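Local coordinates for protein sugar ABC transporter (PDB 4RXT) that binds the pentose arabinose in the cleft between its two lobes and probably delivers sugar to an ABC-type importer as its periplasmic solute-binding protein, at residues A[11-15]-A[40-45]; A[18-24]-A[247-253]; A[70-74]-A[94-98]. All blocks are in the same frame, centred on the assembly; numbering follows the deposited sequence.

Overall arrangement
All three contacts lie in the lobe built on the parallel sheet that contains strands 9-11, 39-41, 66-68 and 89-92. Contact 2 is the buried one, an apolar crossing of helices 17-33 and 249-264. The others are partly buried: contact 1, the end of strand 39-41 and a neighbouring loop, has two backbone hydrogen bonds; contact 3, two loops, has one; waters link both. Contacts 1 and 2 both reach the arabinose, and Glu-45 OE2 meets Trp-19 NE1 at 2.9 Å between them. Contact 3 touches contact 1 through Glu-45 O to Thr-71 OG1 at 2.7 Å, but not contact 2. The end of contact 3 round Phe-73 is exposed.

Contact 1. Residues A[11-15]-A[40-45]; sequences VKDTT and LGAQAE. With ARA (alpha-L-arabinopyranose), chain B.
Lys-12 stretches its aliphatic chain over the carboxylate end of Glu-45, CD to CD 3.8 Å, with chi1 m and the remaining torsions t; Glu-45 has chi1 m and chi2 t. Behind them the backbones run side by side as they leave neighbouring parallel strands, the CA atoms of Val-11 and Gly-41 5.0 Å apart. Val-11 N donates to Leu-40 O (3.0 Å), and beyond Lys-12 and Asp-13, Thr-14 N donates to Ala-42 O (3.0 Å). That same Ala-42 O receives a CA-H...O contact from Asp-13 CA at 3.3 Å. Gly-41, at phi/psi 152/156, has to be glycine: a CB would strike Val-11 O and its own preceding carbonyl. Water 1 joins Val-11 O (2.7 Å) to Ala-42 N (2.9 Å). Asp-13 OD1 closes an Asx turn with Thr-15 N (2.9 Å) and takes Thr-15 OG1 at 2.6 Å, while water 3 ties Asp-13 OD2 to Gln-43 O. Lys-12 NZ and Glu-45 OE1, 4.3 Å apart, are bridged by water 2 (2.7 and 2.8 Å). Lys-12 NZ donates to arabinose O3 (3.1 Å), and arabinose O4 donates to Glu-45 OE1 (2.7 Å). Complementary charges thus meet through water and sugar hydroxyls instead of a direct salt bridge, both aimed at the sugar from loops lining the cleft of this periplasmic-binding-protein fold.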
loop_
_atom_site.group_PDB
_atom_site.type_symbol
_atom_site.label_atom_id
_atom_site.label_comp_id
_atom_site.label_asym_id
_atom_site.label_seq_id
_atom_site.Cartn_x
_atom_site.Cartn_y
_atom_site.Cartn_z
ATOM N N VAL A 11 -0.945 7.939 -10.019
ATOM C CA VAL A 11 -0.570 6.853 -9.132
ATOM C C VAL A 11 0.936 6.818 -8.920
ATOM O O VAL A 11 1.668 7.532 -9.610
ATOM C CB VAL A 11 -1.086 5.502 -9.620
ATOM C CG1 VAL A 11 -2.620 5.522 -9.663
ATOM C CG2 VAL A 11 -0.491 5.155 -10.983
ATOM N N LYS A 12 1.397 6.031 -7.945
ATOM C CA LYS A 12 2.858 5.959 -7.678
ATOM C C LYS A 12 3.624 5.213 -8.781
ATOM O O LYS A 12 4.791 5.479 -9.004
ATOM C CB LYS A 12 3.154 5.259 -6.345
ATOM C CG LYS A 12 2.554 5.904 -5.110
ATOM C CD LYS A 12 3.124 5.285 -3.859
ATOM C CE LYS A 12 2.518 5.844 -2.591
ATOM N NZ LYS A 12 3.260 5.313 -1.406
ATOM N N ASP A 13 3.001 4.181 -9.381
ATOM C CA ASP A 13 3.729 3.304 -10.308
ATOM C C ASP A 13 2.715 2.543 -11.155
ATOM O O ASP A 13 2.022 1.659 -10.668
ATOM C CB ASP A 13 4.627 2.326 -9.525
ATOM C CG ASP A 13 5.420 1.333 -10.443
ATOM O OD1 ASP A 13 5.182 1.283 -11.673
ATOM O OD2 ASP A 13 6.257 0.564 -9.929
ATOM N N THR A 14 2.646 2.898 -12.428
ATOM C CA THR A 14 1.661 2.296 -13.347
ATOM C C THR A 14 1.895 0.822 -13.681
ATOM O O THR A 14 0.996 0.189 -14.214
ATOM C CB THR A 14 1.601 3.083 -14.674
ATOM O OG1 THR A 14 2.895 3.042 -15.314
ATOM C CG2 THR A 14 1.147 4.534 -14.443
ATOM N N THR A 15 3.081 0.301 -13.378
ATOM C CA THR A 15 3.441 -1.099 -13.634
ATOM C C THR A 15 3.077 -2.070 -12.509
ATOM O O THR A 15 3.226 -3.268 -12.649
ATOM C CB THR A 15 4.959 -1.240 -13.908
ATOM O OG1 THR A 15 5.706 -1.053 -12.697
ATOM C CG2 THR A 15 5.430 -0.226 -14.957
ATOM N N LEU A 40 -2.345 8.589 -15.093
ATOM C CA LEU A 40 -1.007 9.167 -15.044
ATOM C C LEU A 40 -0.151 8.522 -13.973
ATOM O O LEU A 40 -0.670 7.965 -12.996
ATOM C CB LEU A 40 -1.063 10.675 -14.799
ATOM C CG LEU A 40 -1.940 11.509 -15.746
ATOM C CD1 LEU A 40 -1.847 12.981 -15.377
ATOM C CD2 LEU A 40 -1.594 11.279 -17.213
ATOM N N GLY A 41 1.165 8.625 -14.150
ATOM C CA GLY A 41 2.085 8.106 -13.154
ATOM C C GLY A 41 3.421 7.681 -13.748
ATOM O O GLY A 41 3.532 7.411 -14.956
ATOM N N ALA A 42 4.444 7.682 -12.892
ATOM C CA ALA A 42 5.756 7.191 -13.228
ATOM C C ALA A 42 5.706 5.669 -13.228
ATOM O O ALA A 42 4.652 5.058 -12.972
ATOM C CB ALA A 42 6.813 7.731 -12.250
ATOM N N GLN A 43 6.846 5.065 -13.538
ATOM C CA GLN A 43 6.932 3.579 -13.687
ATOM C C GLN A 43 7.770 3.002 -12.540
ATOM O O GLN A 43 8.275 1.881 -12.599
ATOM C CB GLN A 43 7.519 3.214 -15.037
ATOM C CG GLN A 43 6.542 3.322 -16.200
ATOM C CD GLN A 43 6.082 4.748 -16.436
ATOM O OE1 GLN A 43 4.877 5.058 -16.335
ATOM N NE2 GLN A 43 7.030 5.626 -16.754
ATOM N N ALA A 44 7.906 3.785 -11.469
ATOM C CA ALA A 44 8.559 3.313 -10.259
ATOM C C ALA A 44 8.095 4.183 -9.115
ATOM O O ALA A 44 8.050 5.398 -9.255
ATOM C CB ALA A 44 10.066 3.373 -10.366
ATOM N N GLU A 45 7.816 3.572 -7.967
ATOM C CA GLU A 45 7.465 4.335 -6.741
ATOM C C GLU A 45 8.632 5.232 -6.271
ATOM O O GLU A 45 8.452 6.272 -5.596
ATOM C CB GLU A 45 7.044 3.413 -5.578
ATOM C CG GLU A 45 5.808 2.591 -5.860
ATOM C CD GLU A 45 5.046 2.123 -4.628
ATOM O OE1 GLU A 45 5.530 2.263 -3.488
ATOM O OE2 GLU A 45 3.960 1.566 -4.866
HETATM C C1 ARA B . 0.544 -0.640 -1.481
HETATM C C2 ARA B . 0.671 0.682 -0.699
HETATM C C3 ARA B . 1.262 1.748 -1.606
HETATM C C4 ARA B . 2.563 1.268 -2.272
HETATM C C5 ARA B . 2.731 -0.188 -2.148
HETATM O O1 ARA B . 0.561 -1.430 -0.298
HETATM O O2 ARA B . -0.619 1.134 -0.247
HETATM O O3 ARA B . 1.406 2.957 -0.842
HETATM O O4 ARA B . 3.737 1.711 -1.587
HETATM O O5 ARA B . 1.556 -0.968 -2.425
HETATM O O HOH W 1 4.039 8.657 -10.215
HETATM O O HOH W 2 5.806 4.581 -1.951
HETATM O O HOH W 3 8.581 -0.402 -10.770
HETATM O O HOH W 4 8.494 -1.085 -13.831
#

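Contact 2. Residues A[18-24]-A[247-253]; sequences YWQIVLA and QDPYRMG. With ARA (alpha-L-arabinopyranose), chain B.
Two helix segments, 18-24 and 249-253, cross at -43° with their axes only 6.8 Å apart, and the closeness depends on Gly-253. Here the backbones are in contact: Val-22 CA and Gly-253 CA are 4.5 Å apart, and Gly-253 CA sits 3.4 Å from Val-22 O in a CA-H...O contact. A CB on Gly-253 would come within 2.0 Å of Val-22 O. A second such contact joins Val-22 CA to Pro-249 O at 3.5 Å. Pro-249 is the main bump. It fills a hollow lined by Tyr-18, Ile-21 and Val-22: Pro-249 CB lies 3.5 Å from Val-22 CG2 and 3.9 Å from the centroid of the Tyr-18 ring, a CH-pi contact over the face, and Pro-249 CG is 3.7 Å from Ile-21 CG2. The opposite face of the Tyr-18 ring (chi1 t, chi2 85°) looks onto arabinose C1, so the ring is layered between proline and sugar. Tyr-18 OH is hydrogen-bonded to Asp-93 and lies 3.3 Å from Met-252 CE. Ile-21 CG2 rests on Tyr-250 CB (3.8 Å), and the Tyr-250 ring, chi1 t, reaches Ala-24, CE1 to C 3.8 Å. Asp-248 is the N-cap, its OD1 accepting from Arg-251 N at 3.3 Å. Before it, Gln-247 NE2 donates to arabinose O2 (3.1 Å) and to Asp-227, and Gln-247 OE1 is hydrogen-bonded to Thr-107. In this periplasmic-binding-protein fold, helix 249-264 follows strand 243-246 of the other lobe's sheet, brings the chain back to this lobe, and packs on helix 17-33, whose Val-22 and Leu-23 cover Ile-9 of strand 9-11.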
loop_
_atom_site.group_PDB
_atom_site.type_symbol
_atom_site.label_atom_id
_atom_site.label_comp_id
_atom_site.label_asym_id
_atom_site.label_seq_id
_atom_site.Cartn_x
_atom_site.Cartn_y
_atom_site.Cartn_z
ATOM N N TYR A 18 -1.171 -3.433 -7.856
ATOM C CA TYR A 18 -1.957 -2.678 -6.907
ATOM C C TYR A 18 -2.494 -1.370 -7.524
ATOM O O TYR A 18 -3.682 -1.052 -7.414
ATOM C CB TYR A 18 -1.098 -2.343 -5.703
ATOM C CG TYR A 18 -1.831 -1.529 -4.666
ATOM C CD1 TYR A 18 -2.619 -2.127 -3.688
ATOM C CD2 TYR A 18 -1.718 -0.125 -4.632
ATOM C CE1 TYR A 18 -3.275 -1.368 -2.726
ATOM C CE2 TYR A 18 -2.394 0.621 -3.682
ATOM C CZ TYR A 18 -3.136 0.002 -2.707
ATOM O OH TYR A 18 -3.796 0.738 -1.744
ATOM N N TRP A 19 -1.587 -0.613 -8.145
ATOM C CA TRP A 19 -1.987 0.660 -8.776
ATOM C C TRP A 19 -2.888 0.467 -9.968
ATOM O O TRP A 19 -3.699 1.315 -10.267
ATOM C CB TRP A 19 -0.770 1.551 -9.133
ATOM C CG TRP A 19 -0.057 1.973 -7.896
ATOM C CD1 TRP A 19 1.146 1.547 -7.471
ATOM C CD2 TRP A 19 -0.616 2.747 -6.842
ATOM N NE1 TRP A 19 1.412 2.033 -6.217
ATOM C CE2 TRP A 19 0.342 2.793 -5.816
ATOM C CE3 TRP A 19 -1.821 3.411 -6.672
ATOM C CZ2 TRP A 19 0.117 3.477 -4.663
ATOM C CZ3 TRP A 19 -2.040 4.101 -5.529
ATOM C CH2 TRP A 19 -1.083 4.121 -4.541
ATOM N N GLN A 20 -2.735 -0.668 -10.643
ATOM C CA GLN A 20 -3.655 -1.012 -11.747
ATOM C C GLN A 20 -5.088 -1.242 -11.245
ATOM O O GLN A 20 -6.062 -0.924 -11.930
ATOM C CB GLN A 20 -3.135 -2.203 -12.530
ATOM C CG GLN A 20 -1.883 -1.810 -13.301
ATOM C CD GLN A 20 -1.004 -2.966 -13.740
ATOM O OE1 GLN A 20 -1.343 -4.147 -13.560
ATOM N NE2 GLN A 20 0.173 -2.626 -14.295
ATOM N N ILE A 21 -5.228 -1.713 -10.018
ATOM C CA ILE A 21 -6.568 -1.863 -9.408
ATOM C C ILE A 21 -7.150 -0.475 -9.148
ATOM O O ILE A 21 -8.276 -0.188 -9.477
ATOM C CB ILE A 21 -6.566 -2.667 -8.092
ATOM C CG1 ILE A 21 -6.107 -4.123 -8.321
ATOM C CG2 ILE A 21 -7.979 -2.663 -7.482
ATOM C CD1 ILE A 21 -5.747 -4.857 -7.033
ATOM N N VAL A 22 -6.338 0.404 -8.543
ATOM C CA VAL A 22 -6.731 1.823 -8.345
ATOM C C VAL A 22 -7.179 2.460 -9.662
ATOM O O VAL A 22 -8.226 3.104 -9.738
ATOM C CB VAL A 22 -5.593 2.649 -7.723
ATOM C CG1 VAL A 22 -5.980 4.126 -7.632
ATOM C CG2 VAL A 22 -5.198 2.083 -6.377
ATOM N N LEU A 23 -6.387 2.260 -10.721
ATOM C CA LEU A 23 -6.713 2.834 -12.029
ATOM C C LEU A 23 -7.991 2.238 -12.642
ATOM O O LEU A 23 -8.766 2.957 -13.239
ATOM C CB LEU A 23 -5.533 2.667 -13.008
ATOM C CG LEU A 23 -4.277 3.483 -12.728
ATOM C CD1 LEU A 23 -3.207 3.102 -13.743
ATOM C CD2 LEU A 23 -4.559 4.979 -12.724
ATOM N N ALA A 24 -8.191 0.935 -12.452
ATOM C CA ALA A 24 -9.439 0.329 -12.840
ATOM C C ALA A 24 -10.673 0.988 -12.142
ATOM O O ALA A 24 -11.716 1.254 -12.785
ATOM C CB ALA A 24 -9.389 -1.181 -12.615
ATOM N N GLN A 247 -6.177 -4.164 1.419
ATOM C CA GLN A 247 -6.771 -2.845 1.400
ATOM C C GLN A 247 -7.895 -2.808 0.372
ATOM O O GLN A 247 -8.263 -3.842 -0.168
ATOM C CB GLN A 247 -5.680 -1.855 0.993
ATOM C CG GLN A 247 -4.431 -1.852 1.861
ATOM C CD GLN A 247 -3.471 -0.766 1.422
ATOM O OE1 GLN A 247 -3.603 0.419 1.792
ATOM N NE2 GLN A 247 -2.514 -1.144 0.583
ATOM N N ASP A 248 -8.437 -1.626 0.089
ATOM C CA ASP A 248 -9.465 -1.435 -0.956
ATOM C C ASP A 248 -9.010 -0.418 -2.008
ATOM O O ASP A 248 -9.577 0.674 -2.127
ATOM C CB ASP A 248 -10.842 -1.050 -0.378
ATOM C CG ASP A 248 -11.999 -1.338 -1.337
ATOM O OD1 ASP A 248 -11.761 -1.624 -2.527
ATOM O OD2 ASP A 248 -13.155 -1.219 -0.856
ATOM N N PRO A 249 -7.998 -0.786 -2.807
ATOM C CA PRO A 249 -7.523 0.131 -3.820
ATOM C C PRO A 249 -8.575 0.491 -4.874
ATOM O O PRO A 249 -8.575 1.617 -5.342
ATOM C CB PRO A 249 -6.340 -0.617 -4.470
ATOM C CG PRO A 249 -6.550 -2.072 -4.114
ATOM C CD PRO A 249 -7.144 -1.971 -2.719
ATOM N N TYR A 250 -9.440 -0.458 -5.261
ATOM C CA TYR A 250 -10.497 -0.157 -6.244
ATOM C C TYR A 250 -11.350 1.013 -5.775
ATOM O O TYR A 250 -11.604 1.961 -6.524
ATOM C CB TYR A 250 -11.367 -1.373 -6.508
ATOM C CG TYR A 250 -12.330 -1.187 -7.661
ATOM C CD1 TYR A 250 -11.940 -1.503 -8.940
ATOM C CD2 TYR A 250 -13.614 -0.677 -7.453
ATOM C CE1 TYR A 250 -12.821 -1.370 -10.023
ATOM C CE2 TYR A 250 -14.502 -0.509 -8.501
ATOM C CZ TYR A 250 -14.117 -0.849 -9.789
ATOM O OH TYR A 250 -15.018 -0.693 -10.817
ATOM N N ARG A 251 -11.755 0.970 -4.504
ATOM C CA ARG A 251 -12.560 2.061 -3.941
ATOM C C ARG A 251 -11.795 3.371 -3.872
ATOM O O ARG A 251 -12.364 4.411 -4.127
ATOM C CB ARG A 251 -13.110 1.676 -2.564
ATOM C CG ARG A 251 -13.897 2.794 -1.904
ATOM C CD ARG A 251 -14.334 2.433 -0.522
ATOM N NE ARG A 251 -15.125 3.507 0.049
ATOM C CZ ARG A 251 -15.509 3.546 1.319
ATOM N NH1 ARG A 251 -15.170 2.570 2.154
ATOM N NH2 ARG A 251 -16.252 4.547 1.748
ATOM N N MET A 252 -10.514 3.319 -3.482
ATOM C CA MET A 252 -9.689 4.531 -3.499
ATOM C C MET A 252 -9.738 5.218 -4.883
ATOM O O MET A 252 -9.881 6.453 -4.979
ATOM C CB MET A 252 -8.236 4.267 -3.051
ATOM C CG MET A 252 -8.036 3.948 -1.563
ATOM S SD MET A 252 -6.245 3.578 -1.279
ATOM C CE MET A 252 -6.392 2.085 -0.286
ATOM N N GLY A 253 -9.635 4.441 -5.958
ATOM C CA GLY A 253 -9.720 4.972 -7.315
ATOM C C GLY A 253 -11.110 5.490 -7.666
ATOM O O GLY A 253 -11.266 6.613 -8.143
HETATM C C1 ARA B . 0.544 -0.640 -1.481
HETATM C C2 ARA B . 0.671 0.682 -0.699
HETATM C C3 ARA B . 1.262 1.748 -1.606
HETATM C C4 ARA B . 2.563 1.268 -2.272
HETATM C C5 ARA B . 2.731 -0.188 -2.148
HETATM O O1 ARA B . 0.561 -1.430 -0.298
HETATM O O2 ARA B . -0.619 1.134 -0.247
HETATM O O3 ARA B . 1.406 2.957 -0.842
HETATM O O4 ARA B . 3.737 1.711 -1.587
HETATM O O5 ARA B . 1.556 -0.968 -2.425
#

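Contact 3. Residues A[70-74]-A[94-98]; sequences PTEFK and SGADS
Phe-73, Pro-70 and Asp-97 lose the most surface where two irregular loops run alongside each other beyond the C-terminal ends of adjacent parallel strands 66-68 and 89-92, at the ligand cleft as in other periplasmic sugar-binding proteins. The CA atoms pair as Pro-70 with Ser-94 (5.9 Å), Phe-73 with Ala-96 (4.0 Å) and Lys-74 with Asp-97 (5.2 Å), so both chains advance in the same sense. Phe-73, chi1 t and chi2 87°, spreads one ring face over the peptide between Ala-96 and Asp-97; Phe-73 CE2 reaches Asp-97 CB at 3.7 Å and Phe-73 CD1 comes to 3.5 Å from Gly-95 O. The backbone of Phe-73 takes part too: Phe-73 O accepts from Asp-97 N at 2.8 Å, while Phe-73 CA makes a CA-H...O contact with Gly-95 O at 3.5 Å. Asp-97 (phi/psi -76/62, chi1 t) is the centre of an inverse gamma turn, with a weak bond of 2.8 Å from Ser-98 N to Ala-96 O. At the inner end Pro-70 turns its ring toward the other loop, CD 3.1 Å from Ser-94 O and CB 3.8 Å from Ala-96 CB. Water 5 fills the gap beside it, donating to Pro-70 O (2.8 Å) and Gly-95 O (2.6 Å) and accepting from Ser-94 OG (2.7 Å). Ser-94, which follows the sugar-binding Asp-93, is also bonded through OG to Ser-146 N. Proline and phenylalanine supply the apolar cover, while one backbone hydrogen bond and one water carry the polar link; Ser-94 O, buried against Pro-70, finds no hydrogen-bonding partner.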
loop_
_atom_site.group_PDB
_atom_site.type_symbol
_atom_site.label_atom_id
_atom_site.label_comp_id
_atom_site.label_asym_id
_atom_site.label_seq_id
_atom_site.Cartn_x
_atom_site.Cartn_y
_atom_site.Cartn_z
ATOM N N PRO A 70 0.406 10.389 -3.284
ATOM C CA PRO A 70 1.750 10.925 -3.163
ATOM C C PRO A 70 2.786 9.853 -2.870
ATOM O O PRO A 70 2.666 9.119 -1.905
ATOM C CB PRO A 70 1.649 11.919 -2.006
ATOM C CG PRO A 70 0.202 12.245 -1.878
ATOM C CD PRO A 70 -0.548 11.028 -2.363
ATOM N N THR A 71 3.852 9.822 -3.672
ATOM C CA THR A 71 4.798 8.742 -3.573
ATOM C C THR A 71 5.759 8.827 -2.388
ATOM O O THR A 71 6.181 7.822 -1.852
ATOM C CB THR A 71 5.496 8.495 -4.917
ATOM O OG1 THR A 71 6.023 7.158 -4.919
ATOM C CG2 THR A 71 6.573 9.528 -5.156
ATOM N N GLU A 72 6.072 10.046 -1.940
ATOM C CA GLU A 72 7.009 10.252 -0.840
ATOM C C GLU A 72 6.371 11.406 -0.036
ATOM O O GLU A 72 5.918 12.402 -0.608
ATOM C CB GLU A 72 8.409 10.613 -1.415
ATOM C CG GLU A 72 9.648 10.263 -0.571
ATOM C CD GLU A 72 10.131 11.360 0.385
ATOM O OE1 GLU A 72 9.629 12.486 0.365
ATOM O OE2 GLU A 72 11.045 11.075 1.183
ATOM N N PHE A 73 6.343 11.259 1.291
ATOM C CA PHE A 73 5.618 12.161 2.183
ATOM C C PHE A 73 6.143 13.605 2.176
ATOM O O PHE A 73 5.390 14.547 1.939
ATOM C CB PHE A 73 5.660 11.600 3.633
ATOM C CG PHE A 73 4.983 12.461 4.643
ATOM C CD1 PHE A 73 3.639 12.347 4.880
ATOM C CD2 PHE A 73 5.717 13.398 5.376
ATOM C CE1 PHE A 73 3.003 13.166 5.814
ATOM C CE2 PHE A 73 5.090 14.219 6.311
ATOM C CZ PHE A 73 3.731 14.102 6.536
ATOM N N LYS A 74 7.432 13.764 2.460
ATOM C CA LYS A 74 8.002 15.105 2.540
ATOM C C LYS A 74 8.086 15.756 1.161
ATOM O O LYS A 74 7.636 16.885 0.958
ATOM C CB LYS A 74 9.395 15.108 3.202
ATOM C CG LYS A 74 9.936 16.479 3.628
ATOM C CD LYS A 74 10.883 16.304 4.819
ATOM C CE LYS A 74 11.224 17.601 5.542
ATOM N NZ LYS A 74 12.605 17.595 6.129
ATOM N N SER A 94 -1.620 7.330 0.654
ATOM C CA SER A 94 -0.317 7.570 1.252
ATOM C C SER A 94 -0.183 9.071 1.428
ATOM O O SER A 94 -0.422 9.820 0.512
ATOM C CB SER A 94 0.791 7.024 0.321
ATOM O OG SER A 94 2.074 7.018 0.917
ATOM N N GLY A 95 0.174 9.509 2.625
ATOM C CA GLY A 95 0.119 10.935 2.955
ATOM C C GLY A 95 1.237 11.776 2.376
ATOM O O GLY A 95 2.244 11.266 1.885
ATOM N N ALA A 96 1.019 13.088 2.429
ATOM C CA ALA A 96 2.047 14.047 2.059
ATOM C C ALA A 96 2.053 15.174 3.081
ATOM O O ALA A 96 1.045 15.456 3.785
ATOM C CB ALA A 96 1.857 14.600 0.641
ATOM N N ASP A 97 3.179 15.849 3.128
ATOM C CA ASP A 97 3.357 17.015 4.041
ATOM C C ASP A 97 2.643 18.299 3.536
ATOM O O ASP A 97 3.279 19.319 3.241
ATOM C CB ASP A 97 4.849 17.281 4.244
ATOM C CG ASP A 97 5.131 18.214 5.405
ATOM O OD1 ASP A 97 4.287 18.341 6.326
ATOM O OD2 ASP A 97 6.223 18.810 5.390
ATOM N N SER A 98 1.317 18.210 3.433
ATOM C CA SER A 98 0.466 19.281 2.954
ATOM C C SER A 98 -0.903 19.133 3.595
ATOM O O SER A 98 -1.440 18.049 3.707
ATOM C CB SER A 98 0.309 19.250 1.437
ATOM O OG SER A 98 -0.632 20.244 1.010
HETATM O O HOH W 5 3.571 9.313 0.738
#